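Side-chain contacts in diaminobutyrate-pyruvate transaminase and L-2,4-diaminobutyrate decarboxylase (PDB 2QMA), which probably binds pyridoxal phosphate and serves as the decarboxylase part of a longer protein thought also to carry transaminase activity: residues Leu404-Met409 with Ser480-Leu485; Glu417-Pro422 with Leu428-His433; Gly458-Ile461 with Thr466-Lys469. All blocks are in the same frame, centred on the assembly; numbering follows the deposited sequence.

Interaction 1 of 3, residues Leu404-Met409 with Ser480-Leu485; sequences LEVADM and SDFESL
Residues Leu404-Met409 and Ser480-Leu485 are turns of two helices whose local axes come within 10.9 Å and run in roughly the same direction, crossing at -37°. The backbones are nearest where Val406 faces Phe482, with their CA atoms 7.1 Å apart, and the side chains of Val406, Met409 and Phe482 fill most of the contact. Val406 sets one methyl, CG2, squarely on a face of the Phe482 ring: it stands 3.5 Å from the centroid and 12° off the normal, a CH-pi contact. That methyl is nearly equidistant from all six ring carbons, the nearest being CG of Phe482 at 3.5 Å, while CG1 reaches just the CD1 corner. Met409, present as selenomethionine, comes in beside the root of the same side chain. Its CG lies opposite the backbone N (chi1 -176°), and this extended course through chi2 puts SE 3.9 Å from Phe482 CB, while the bend at chi3 folds CE back to the same atom. SE also lies 4.0 Å from CG of Glu483, whose aliphatic part borders the contact on its exposed side. No hydrogen bond crosses; this is apolar helix-helix packing on one side of the four-stranded antiparallel sheet near the C-terminal end of the chain. Phe470 of its strand 465-471 touches Val406 and Leu485, while Ile104 and Leu477 from loops adjoin Phe482.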
loop_
_atom_site.group_PDB
_atom_site.type_symbol
_atom_site.label_atom_id
_atom_site.label_comp_id
_atom_site.label_asym_id
_atom_site.label_seq_id
_atom_site.Cartn_x
_atom_site.Cartn_y
_atom_site.Cartn_z
ATOM N N LEU A 404 -0.839 -32.746 7.146
ATOM C CA LEU A 404 -0.326 -34.107 7.023
ATOM C C LEU A 404 -1.497 -35.092 7.005
ATOM O O LEU A 404 -1.502 -36.102 6.268
ATOM C CB LEU A 404 0.641 -34.429 8.165
ATOM C CG LEU A 404 1.889 -33.526 8.144
ATOM C CD1 LEU A 404 2.709 -33.711 9.403
ATOM C CD2 LEU A 404 2.735 -33.789 6.894
ATOM N N GLU A 405 -2.497 -34.784 7.820
ATOM C CA GLU A 405 -3.705 -35.611 7.886
ATOM C C GLU A 405 -4.513 -35.616 6.581
ATOM O O GLU A 405 -5.023 -36.668 6.168
ATOM C CB GLU A 405 -4.574 -35.140 9.045
ATOM C CG GLU A 405 -4.012 -35.531 10.412
ATOM C CD GLU A 405 -4.873 -35.025 11.553
ATOM O OE1 GLU A 405 -5.839 -34.248 11.324
ATOM O OE2 GLU A 405 -4.569 -35.409 12.692
ATOM N N VAL A 406 -4.642 -34.446 5.956
ATOM C CA VAL A 406 -5.309 -34.304 4.651
ATOM C C VAL A 406 -4.528 -35.025 3.553
ATOM O O VAL A 406 -5.124 -35.736 2.764
ATOM C CB VAL A 406 -5.590 -32.830 4.294
ATOM C CG1 VAL A 406 -6.122 -32.656 2.809
ATOM C CG2 VAL A 406 -6.555 -32.235 5.326
ATOM N N ALA A 407 -3.200 -34.858 3.529
ATOM C CA ALA A 407 -2.360 -35.623 2.599
ATOM C C ALA A 407 -2.628 -37.112 2.762
ATOM O O ALA A 407 -2.846 -37.793 1.766
ATOM C CB ALA A 407 -0.870 -35.300 2.760
ATOM N N ASP A 408 -2.683 -37.608 4.002
ATOM C CA ASP A 408 -2.982 -39.032 4.261
ATOM C C ASP A 408 -4.350 -39.450 3.741
ATOM O O ASP A 408 -4.516 -40.537 3.190
ATOM C CB ASP A 408 -2.902 -39.349 5.758
ATOM C CG ASP A 408 -1.480 -39.533 6.235
ATOM O OD1 ASP A 408 -0.587 -39.768 5.386
ATOM O OD2 ASP A 408 -1.259 -39.445 7.460
HETATM N N MSE A 409 -5.337 -38.585 3.937
HETATM C CA MSE A 409 -6.685 -38.849 3.488
HETATM C C MSE A 409 -6.720 -38.979 1.958
HETATM O O MSE A 409 -7.418 -39.860 1.425
HETATM C CB MSE A 409 -7.595 -37.725 3.991
HETATM C CG MSE A 409 -9.083 -37.862 3.692
HETATM SE SE MSE A 409 -9.893 -36.085 4.023
HETATM C CE MSE A 409 -9.109 -35.799 5.755
ATOM N N SER A 480 -14.216 -33.428 8.706
ATOM C CA SER A 480 -15.439 -33.520 7.907
ATOM C C SER A 480 -15.506 -32.411 6.840
ATOM O O SER A 480 -16.107 -32.603 5.785
ATOM C CB SER A 480 -16.676 -33.494 8.819
ATOM O OG SER A 480 -16.646 -32.305 9.600
ATOM N N ASP A 481 -14.901 -31.250 7.116
ATOM C CA ASP A 481 -14.786 -30.222 6.067
ATOM C C ASP A 481 -14.010 -30.743 4.860
ATOM O O ASP A 481 -14.400 -30.488 3.710
ATOM C CB ASP A 481 -14.106 -28.943 6.603
ATOM C CG ASP A 481 -15.004 -28.178 7.601
ATOM O OD1 ASP A 481 -16.237 -28.172 7.415
ATOM O OD2 ASP A 481 -14.487 -27.585 8.571
ATOM N N PHE A 482 -12.901 -31.442 5.133
ATOM C CA PHE A 482 -12.007 -31.948 4.093
ATOM C C PHE A 482 -12.624 -33.126 3.356
ATOM O O PHE A 482 -12.526 -33.194 2.136
ATOM C CB PHE A 482 -10.627 -32.257 4.661
ATOM C CG PHE A 482 -9.797 -31.008 4.872
ATOM C CD1 PHE A 482 -9.240 -30.351 3.773
ATOM C CD2 PHE A 482 -9.657 -30.452 6.147
ATOM C CE1 PHE A 482 -8.505 -29.165 3.926
ATOM C CE2 PHE A 482 -8.906 -29.229 6.326
ATOM C CZ PHE A 482 -8.325 -28.616 5.205
ATOM N N GLU A 483 -13.284 -34.023 4.097
ATOM C CA GLU A 483 -13.990 -35.130 3.493
ATOM C C GLU A 483 -15.049 -34.643 2.514
ATOM O O GLU A 483 -15.145 -35.125 1.384
ATOM C CB GLU A 483 -14.642 -36.011 4.566
ATOM C CG GLU A 483 -13.604 -36.769 5.315
ATOM C CD GLU A 483 -14.173 -37.721 6.351
ATOM O OE1 GLU A 483 -15.319 -37.520 6.842
ATOM O OE2 GLU A 483 -13.430 -38.665 6.689
ATOM N N SER A 484 -15.847 -33.688 2.959
ATOM C CA SER A 484 -16.842 -33.074 2.086
ATOM C C SER A 484 -16.239 -32.299 0.886
ATOM O O SER A 484 -16.836 -32.327 -0.209
ATOM C CB SER A 484 -17.783 -32.195 2.899
ATOM O OG SER A 484 -18.365 -31.224 2.068
ATOM N N LEU A 485 -15.112 -31.599 1.100
ATOM C CA LEU A 485 -14.420 -30.912 0.017
ATOM C C LEU A 485 -13.939 -31.905 -1.055
ATOM O O LEU A 485 -14.181 -31.716 -2.239
ATOM C CB LEU A 485 -13.274 -30.017 0.545
ATOM C CG LEU A 485 -12.516 -29.185 -0.507
ATOM C CD1 LEU A 485 -13.486 -28.388 -1.413
ATOM C CD2 LEU A 485 -11.554 -28.262 0.221
#

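Interaction 2 of 3, residues Glu417-Pro422 with Leu428-His433; sequences ELLAEP and LFRATH
Strands 416-418 and 426-431 form an antiparallel hairpin, with Glu417 and Arg430 as a hydrogen-bonded pair, Leu418 and Phe429 as a non-hydrogen-bonded one, and a further backbone bond from Leu419 N to Leu428 O. Glu417 and Arg430 also join through their side chains, which lie alongside each other and point the same way. One carboxylate oxygen takes the whole grip: Glu417 OE1 accepts from Arg430 NE at 2.7 Å on its anti side and from Arg430 NH2 at 2.9 Å on its syn side. It sits in the guanidinium plane, although the carboxylate itself is turned 39° from that plane. A water donates a third bond to this oxygen and links it to OG1 of Thr432. Leu419 crosses the arginine chain at about a right angle, its CD1 lying 3.8 Å from Arg430 CG, and CD2 lies over one guanidinium face. At the turn end, Ala420 CB meets Leu428 CD1 at 4.2 Å, and a second water bridges Ala420 O to Leu428 N. This is the edge hairpin of a four-stranded sheet, strand 416-418 outermost; strand 465-471 flanks strand 426-431, Phe429 meets Phe470 edge-to-face and touches helix 389-411, and Arg430 packs on helix 438-452.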
loop_
_atom_site.group_PDB
_atom_site.type_symbol
_atom_site.label_atom_id
_atom_site.label_comp_id
_atom_site.label_asym_id
_atom_site.label_seq_id
_atom_site.Cartn_x
_atom_site.Cartn_y
_atom_site.Cartn_z
ATOM N N GLU A 417 -4.860 -38.712 -6.530
ATOM C CA GLU A 417 -3.460 -39.064 -6.427
ATOM C C GLU A 417 -2.708 -37.917 -5.746
ATOM O O GLU A 417 -2.734 -36.778 -6.207
ATOM C CB GLU A 417 -2.884 -39.359 -7.804
ATOM C CG GLU A 417 -1.359 -39.477 -7.814
ATOM C CD GLU A 417 -0.774 -39.713 -9.207
ATOM O OE1 GLU A 417 -1.380 -39.281 -10.222
ATOM O OE2 GLU A 417 0.331 -40.305 -9.266
ATOM N N LEU A 418 -2.050 -38.231 -4.636
ATOM C CA LEU A 418 -1.245 -37.267 -3.945
ATOM C C LEU A 418 0.029 -37.004 -4.781
ATOM O O LEU A 418 0.719 -37.960 -5.176
ATOM C CB LEU A 418 -0.922 -37.760 -2.522
ATOM C CG LEU A 418 -0.029 -36.854 -1.664
ATOM C CD1 LEU A 418 -0.806 -35.625 -1.223
ATOM C CD2 LEU A 418 0.529 -37.583 -0.467
ATOM N N LEU A 419 0.337 -35.730 -5.046
ATOM C CA LEU A 419 1.516 -35.363 -5.875
ATOM C C LEU A 419 2.804 -34.848 -5.140
ATOM O O LEU A 419 3.874 -34.728 -5.756
ATOM C CB LEU A 419 1.101 -34.387 -6.977
ATOM C CG LEU A 419 0.186 -35.022 -8.043
ATOM C CD1 LEU A 419 -0.517 -33.953 -8.870
ATOM C CD2 LEU A 419 0.961 -36.019 -8.936
ATOM N N ALA A 420 2.698 -34.553 -3.853
ATOM C CA ALA A 420 3.864 -34.162 -3.038
ATOM C C ALA A 420 3.589 -34.401 -1.562
ATOM O O ALA A 420 2.432 -34.392 -1.113
ATOM C CB ALA A 420 4.242 -32.685 -3.280
ATOM N N GLU A 421 4.649 -34.650 -0.800
ATOM C CA GLU A 421 4.486 -34.771 0.630
ATOM C C GLU A 421 4.529 -33.342 1.119
ATOM O O GLU A 421 5.420 -32.583 0.701
ATOM C CB GLU A 421 5.604 -35.629 1.254
ATOM C CG GLU A 421 5.560 -37.132 0.894
ATOM C CD GLU A 421 4.242 -37.830 1.224
ATOM O OE1 GLU A 421 3.534 -37.410 2.180
ATOM O OE2 GLU A 421 3.906 -38.808 0.503
ATOM N N PRO A 422 3.568 -32.942 1.990
ATOM C CA PRO A 422 3.503 -31.523 2.373
ATOM C C PRO A 422 4.685 -31.077 3.220
ATOM O O PRO A 422 5.264 -31.892 3.927
ATOM C CB PRO A 422 2.219 -31.432 3.213
ATOM C CG PRO A 422 1.466 -32.693 2.957
ATOM C CD PRO A 422 2.497 -33.732 2.625
ATOM N N LEU A 428 -0.761 -30.870 -2.566
ATOM C CA LEU A 428 -0.704 -30.952 -4.013
ATOM C C LEU A 428 -1.153 -32.335 -4.465
ATOM O O LEU A 428 -0.600 -33.363 -4.049
ATOM C CB LEU A 428 0.717 -30.618 -4.525
ATOM C CG LEU A 428 1.267 -29.220 -4.193
ATOM C CD1 LEU A 428 2.731 -29.033 -4.594
ATOM C CD2 LEU A 428 0.417 -28.071 -4.806
ATOM N N PHE A 429 -2.192 -32.356 -5.299
ATOM C CA PHE A 429 -2.852 -33.600 -5.662
ATOM C C PHE A 429 -3.670 -33.402 -6.915
ATOM O O PHE A 429 -3.743 -32.316 -7.438
ATOM C CB PHE A 429 -3.763 -34.043 -4.510
ATOM C CG PHE A 429 -5.010 -33.202 -4.363
ATOM C CD1 PHE A 429 -6.251 -33.682 -4.819
ATOM C CD2 PHE A 429 -4.954 -31.946 -3.773
ATOM C CE1 PHE A 429 -7.421 -32.920 -4.684
ATOM C CE2 PHE A 429 -6.120 -31.174 -3.613
ATOM C CZ PHE A 429 -7.351 -31.667 -4.080
ATOM N N ARG A 430 -4.284 -34.465 -7.399
ATOM C CA ARG A 430 -5.090 -34.350 -8.594
ATOM C C ARG A 430 -6.161 -35.403 -8.527
ATOM O O ARG A 430 -5.997 -36.387 -7.801
ATOM C CB ARG A 430 -4.226 -34.514 -9.849
ATOM C CG ARG A 430 -3.584 -35.873 -10.021
ATOM C CD ARG A 430 -2.964 -35.920 -11.388
ATOM N NE ARG A 430 -2.161 -37.111 -11.626
ATOM C CZ ARG A 430 -1.405 -37.280 -12.709
ATOM N NH1 ARG A 430 -1.357 -36.337 -13.647
ATOM N NH2 ARG A 430 -0.687 -38.386 -12.855
ATOM N N ALA A 431 -7.288 -35.154 -9.203
ATOM C CA ALA A 431 -8.266 -36.206 -9.468
ATOM C C ALA A 431 -7.657 -37.223 -10.432
ATOM O O ALA A 431 -6.957 -36.856 -11.377
ATOM C CB ALA A 431 -9.545 -35.621 -10.051
ATOM N N THR A 432 -7.931 -38.497 -10.190
ATOM C CA THR A 432 -7.363 -39.556 -11.008
ATOM C C THR A 432 -8.476 -40.363 -11.731
ATOM O O THR A 432 -9.646 -40.309 -11.333
ATOM C CB THR A 432 -6.389 -40.415 -10.162
ATOM O OG1 THR A 432 -5.526 -41.160 -11.021
ATOM C CG2 THR A 432 -7.150 -41.348 -9.225
ATOM N N HIS A 433 -8.107 -41.063 -12.808
ATOM C CA HIS A 433 -9.034 -41.876 -13.632
ATOM C C HIS A 433 -8.169 -42.810 -14.485
ATOM O O HIS A 433 -7.066 -42.413 -14.897
ATOM C CB HIS A 433 -9.871 -40.974 -14.548
ATOM C CG HIS A 433 -11.051 -41.663 -15.180
ATOM N ND1 HIS A 433 -11.033 -42.139 -16.474
ATOM C CD2 HIS A 433 -12.282 -41.950 -14.693
ATOM C CE1 HIS A 433 -12.199 -42.696 -16.754
ATOM N NE2 HIS A 433 -12.978 -42.589 -15.692
HETATM O O HOH W 1 -2.694 -41.288 -11.225
HETATM O O HOH W 2 1.002 -32.394 -0.711
#

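Interaction 3 of 3, residues Gly458-Ile461 with Thr466-Lys469; sequences GETI and TALK
Glu459 and Thr466 meet diagonally on one face of a tight antiparallel hairpin, the carboxylate oxygen OE1 of Glu459 resting 3.9 Å from the CG2 methyl of Thr466. This is a van der Waals contact; the torsion that places CG2 opposite its own backbone N (chi1 -74° for OG1) leaves the hydroxyl turned elsewhere, toward a weak bond with Lys443. Leu468 shares that face and packs on helix 438-452. On the other face, Thr460 and Ala467 stand side by side, with Thr460 CG2 4.2 Å from Ala467 CB, and Lys469 lies next to Gly458. The lysine's CB sits 3.9 Å from Gly458 CA; the bend at chi3 (70°) then turns CE back over the glycine, 4.3 Å from Gly458 CA, and NZ continues to a salt bridge with Asp270. Gly458 has no side chain, which leaves room for this course. Four backbone hydrogen bonds hold the strands, two in each of the hydrogen-bonded pairs Gly458 with Lys469 and Thr460 with Ala467. Thr460 OG1 is also hydrogen-bonded to Asp270, so one carboxylate joins both strands. With the Lys469 side chain about 10 Å from that of Lys325, the predicted cofactor lysine, the ammonium's positive charge is probably balanced by Asp270, close to the likely pyridoxal phosphate site.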
loop_
_atom_site.group_PDB
_atom_site.type_symbol
_atom_site.label_atom_id
_atom_site.label_comp_id
_atom_site.label_asym_id
_atom_site.label_seq_id
_atom_site.Cartn_x
_atom_site.Cartn_y
_atom_site.Cartn_z
ATOM N N GLY A 458 -6.481 -24.114 -5.867
ATOM C CA GLY A 458 -5.249 -23.671 -6.555
ATOM C C GLY A 458 -4.929 -24.630 -7.700
ATOM O O GLY A 458 -5.407 -25.759 -7.714
ATOM N N GLU A 459 -4.127 -24.197 -8.674
ATOM C CA GLU A 459 -3.682 -25.141 -9.690
ATOM C C GLU A 459 -2.261 -24.841 -10.054
ATOM O O GLU A 459 -1.885 -23.682 -10.205
ATOM C CB GLU A 459 -4.620 -25.226 -10.922
ATOM C CG GLU A 459 -4.254 -24.420 -12.143
ATOM C CD GLU A 459 -5.096 -24.799 -13.367
ATOM O OE1 GLU A 459 -4.551 -25.430 -14.313
ATOM O OE2 GLU A 459 -6.307 -24.493 -13.370
ATOM N N THR A 460 -1.441 -25.877 -10.117
ATOM C CA THR A 460 -0.056 -25.653 -10.484
ATOM C C THR A 460 0.486 -26.800 -11.335
ATOM O O THR A 460 -0.280 -27.610 -11.849
ATOM C CB THR A 460 0.804 -25.322 -9.254
ATOM O OG1 THR A 460 2.071 -24.797 -9.682
ATOM C CG2 THR A 460 0.979 -26.562 -8.312
ATOM N N ILE A 461 1.794 -26.829 -11.547
ATOM C CA ILE A 461 2.389 -27.923 -12.278
ATOM C C ILE A 461 3.417 -28.633 -11.399
ATOM O O ILE A 461 4.280 -28.006 -10.800
ATOM C CB ILE A 461 2.962 -27.454 -13.626
ATOM C CG1 ILE A 461 1.841 -26.872 -14.503
ATOM C CG2 ILE A 461 3.665 -28.616 -14.336
ATOM C CD1 ILE A 461 2.157 -25.463 -15.004
ATOM N N THR A 466 -0.572 -31.216 -14.296
ATOM C CA THR A 466 -1.477 -30.255 -13.655
ATOM C C THR A 466 -1.857 -30.832 -12.283
ATOM O O THR A 466 -2.293 -31.990 -12.171
ATOM C CB THR A 466 -2.743 -29.944 -14.504
ATOM O OG1 THR A 466 -2.380 -29.112 -15.613
ATOM C CG2 THR A 466 -3.762 -29.191 -13.698
ATOM N N ALA A 467 -1.618 -30.029 -11.250
ATOM C CA ALA A 467 -1.965 -30.386 -9.885
ATOM C C ALA A 467 -2.993 -29.385 -9.401
ATOM O O ALA A 467 -2.925 -28.205 -9.738
ATOM C CB ALA A 467 -0.745 -30.340 -8.989
ATOM N N LEU A 468 -3.958 -29.888 -8.637
ATOM C CA LEU A 468 -4.787 -29.042 -7.778
ATOM C C LEU A 468 -4.049 -28.750 -6.485
ATOM O O LEU A 468 -3.216 -29.527 -6.067
ATOM C CB LEU A 468 -6.089 -29.753 -7.445
ATOM C CG LEU A 468 -6.910 -30.138 -8.694
ATOM C CD1 LEU A 468 -7.988 -31.082 -8.240
ATOM C CD2 LEU A 468 -7.492 -28.896 -9.358
ATOM N N LYS A 469 -4.396 -27.628 -5.863
ATOM C CA LYS A 469 -3.781 -27.179 -4.626
ATOM C C LYS A 469 -4.779 -26.670 -3.587
ATOM O O LYS A 469 -5.687 -25.876 -3.896
ATOM C CB LYS A 469 -2.728 -26.078 -4.901
ATOM C CG LYS A 469 -2.156 -25.444 -3.636
ATOM C CD LYS A 469 -0.939 -24.514 -3.956
ATOM C CE LYS A 469 -1.367 -23.235 -4.679
ATOM N NZ LYS A 469 -0.162 -22.305 -4.804
#

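Going from the N terminus, helix 389-411 supplies the first half of interaction 1 and leads straight into strand 416-418. The chain then turns back along strand 426-431, closing the short loop of interaction 2. Helix 438-452 follows, and strands 458-462 and 465-471 close a second short loop, interaction 3. Only with helix 479-495 does interaction 1 close, so both hairpins nest inside its long loop, one after the other. Strands 426-431 and 465-471 are neighbours, making one four-stranded antiparallel sheet of the two hairpins; Leu419 CD1 reaches past strand 426-431 to lie 3.6 Å from Ala467 CB. Ala407 CB meets Pro422 CG at 3.5 Å, joining interaction 1 to interaction 2.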